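Local coordinates for protein type I modular polyketide synthase (Streptomyces albus subsp. albus, PDB 6IYT) that is an acyltransferase domain that probably loads an extender unit, likely ethylmalonyl from its coenzyme A thioester, onto the synthase during salinomycin assembly, at residues S130-M135 with L421-G426. Sequence-based numbering, arbitrary orientation.
Sequences SQWAGM and LRRQEG
The indole of W132 lies between two layers. R423 CA sits over one face, 3.6 Å from the centroid of the five-membered ring and only 4° off its normal, a CH-pi contact; Q424 N covers the six-membered ring from the same face. M135 CB rests on the opposite face, 3.6 Å above the plane and over its centre, while G426 CA approaches the ring edge 4.0 Å from W132 CH2. W132 CG stands between its own backbone N and carbonyl carbon, which turns the indole back over M135. W132 NE1 is 3.5 Å from R422 O, but the angle is too poor for a hydrogen bond; the indole N-H is instead given to A396 O. Each partner forms a type II beta turn, W132-M135 and R422-E425, in loops following strands 120-125 and 416-418 of the parallel sheet in the acyltransferase domain; the indole packs against the backbone of the second turn at R423 and Q424, joining the two loops near the surface. The polar link across them is weak: Q424 NE2 to A133 O, 3.2 Å at an N-H...O angle of 122°. Bent at chi2, the Q424 chain brings its amide back toward W132 CE3, with the amide and ring planes 69° apart. Within the second turn, R422 grips the E425 carboxylate side-on: R422 NE meets E425 OE2 from above the carboxylate plane at 2.8 Å, R422 NH2 takes the syn lone pair of E425 OE1 at 2.9 Å, and R430 adds a salt bridge to E425 OE1.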
loop_
_atom_site.group_PDB
_atom_site.type_symbol
_atom_site.label_atom_id
_atom_site.label_comp_id
_atom_site.label_asym_id
_atom_site.label_seq_id
_atom_site.Cartn_x
_atom_site.Cartn_y
_atom_site.Cartn_z
ATOM N N SER A 130 5.426 -2.192 -6.844
ATOM C CA SER A 130 4.774 -0.934 -6.409
ATOM C C SER A 130 5.365 0.325 -7.081
ATOM O O SER A 130 4.819 1.423 -6.949
ATOM C CB SER A 130 4.932 -0.798 -4.877
ATOM O OG SER A 130 3.697 -1.026 -4.264
ATOM N N GLN A 131 6.600 0.209 -7.529
ATOM C CA GLN A 131 7.427 1.374 -7.734
ATOM C C GLN A 131 6.988 2.114 -8.998
ATOM O O GLN A 131 6.595 1.486 -9.977
ATOM C CB GLN A 131 8.934 0.937 -7.839
ATOM C CG GLN A 131 9.255 0.002 -9.007
ATOM C CD GLN A 131 9.154 -1.491 -8.671
ATOM O OE1 GLN A 131 8.514 -1.880 -7.705
ATOM N NE2 GLN A 131 9.847 -2.330 -9.459
ATOM N N TRP A 132 7.167 3.432 -9.015
ATOM C CA TRP A 132 7.110 4.193 -10.245
ATOM C C TRP A 132 8.038 5.403 -10.221
ATOM O O TRP A 132 8.408 5.915 -9.159
ATOM C CB TRP A 132 5.678 4.627 -10.558
ATOM C CG TRP A 132 4.948 5.296 -9.419
ATOM C CD1 TRP A 132 4.238 4.681 -8.427
ATOM C CD2 TRP A 132 4.710 6.708 -9.262
ATOM N NE1 TRP A 132 3.577 5.615 -7.672
ATOM C CE2 TRP A 132 3.840 6.866 -8.174
ATOM C CE3 TRP A 132 5.172 7.859 -9.934
ATOM C CZ2 TRP A 132 3.378 8.106 -7.776
ATOM C CZ3 TRP A 132 4.705 9.080 -9.536
ATOM C CH2 TRP A 132 3.868 9.201 -8.436
ATOM N N ALA A 133 8.530 5.756 -11.401
ATOM C CA ALA A 133 9.523 6.788 -11.513
ATOM C C ALA A 133 8.928 8.110 -11.075
ATOM O O ALA A 133 7.865 8.521 -11.568
ATOM C CB ALA A 133 10.032 6.877 -12.945
ATOM N N GLY A 134 9.548 8.711 -10.075
ATOM C CA GLY A 134 9.075 9.980 -9.509
ATOM C C GLY A 134 8.154 9.819 -8.303
ATOM O O GLY A 134 7.694 10.806 -7.735
ATOM N N MET A 135 7.887 8.572 -7.898
ATOM C CA MET A 135 7.066 8.319 -6.688
ATOM C C MET A 135 7.612 9.059 -5.451
ATOM O O MET A 135 8.826 9.217 -5.288
ATOM C CB MET A 135 6.989 6.807 -6.386
ATOM C CG MET A 135 8.319 6.188 -5.971
ATOM S SD MET A 135 8.133 4.429 -5.667
ATOM C CE MET A 135 7.257 4.455 -4.121
ATOM N N LEU A 421 -1.279 5.420 -2.884
ATOM C CA LEU A 421 -0.984 6.104 -4.123
ATOM C C LEU A 421 -1.153 5.212 -5.336
ATOM O O LEU A 421 -1.534 4.070 -5.218
ATOM C CB LEU A 421 0.429 6.708 -4.089
ATOM C CG LEU A 421 0.808 7.544 -2.870
ATOM C CD1 LEU A 421 2.238 8.095 -3.011
ATOM C CD2 LEU A 421 -0.174 8.685 -2.689
ATOM N N ARG A 422 -0.979 5.806 -6.519
ATOM C CA ARG A 422 -1.041 5.076 -7.751
ATOM C C ARG A 422 -0.035 5.663 -8.702
ATOM O O ARG A 422 0.409 6.793 -8.512
ATOM C CB ARG A 422 -2.471 5.142 -8.336
ATOM C CG ARG A 422 -2.748 4.127 -9.412
ATOM C CD ARG A 422 -4.260 3.890 -9.579
ATOM N NE ARG A 422 -4.954 5.137 -9.903
ATOM C CZ ARG A 422 -6.262 5.249 -10.095
ATOM N NH1 ARG A 422 -7.062 4.218 -9.858
ATOM N NH2 ARG A 422 -6.791 6.453 -10.315
ATOM N N ARG A 423 0.381 4.874 -9.707
ATOM C CA ARG A 423 1.383 5.343 -10.656
ATOM C C ARG A 423 0.993 6.734 -11.244
ATOM O O ARG A 423 -0.099 6.898 -11.740
ATOM C CB ARG A 423 1.542 4.314 -11.811
ATOM C CG ARG A 423 2.460 4.815 -12.899
ATOM C CD ARG A 423 2.768 3.723 -13.912
ATOM N NE ARG A 423 3.630 4.241 -14.983
ATOM C CZ ARG A 423 4.250 3.481 -15.872
ATOM N NH1 ARG A 423 4.150 2.162 -15.799
ATOM N NH2 ARG A 423 4.960 4.053 -16.854
ATOM N N GLN A 424 1.917 7.704 -11.135
ATOM C CA GLN A 424 1.749 9.092 -11.588
ATOM C C GLN A 424 0.651 9.866 -10.857
ATOM O O GLN A 424 0.220 10.923 -11.311
ATOM C CB GLN A 424 1.533 9.142 -13.090
ATOM C CG GLN A 424 2.803 8.880 -13.887
ATOM C CD GLN A 424 3.975 9.754 -13.430
ATOM O OE1 GLN A 424 3.839 10.956 -13.287
ATOM N NE2 GLN A 424 5.111 9.127 -13.153
ATOM N N GLU A 425 0.217 9.343 -9.723
ATOM C CA GLU A 425 -0.681 10.057 -8.854
ATOM C C GLU A 425 -0.115 10.076 -7.452
ATOM O O GLU A 425 -0.300 9.122 -6.680
ATOM C CB GLU A 425 -2.056 9.364 -8.839
ATOM C CG GLU A 425 -2.666 9.217 -10.225
ATOM C CD GLU A 425 -3.811 8.225 -10.264
ATOM O OE1 GLU A 425 -4.738 8.359 -9.447
ATOM O OE2 GLU A 425 -3.830 7.382 -11.183
ATOM N N GLY A 426 0.510 11.182 -7.095
ATOM C CA GLY A 426 1.418 11.196 -5.989
ATOM C C GLY A 426 1.195 12.268 -4.974
ATOM O O GLY A 426 2.030 12.451 -4.088
#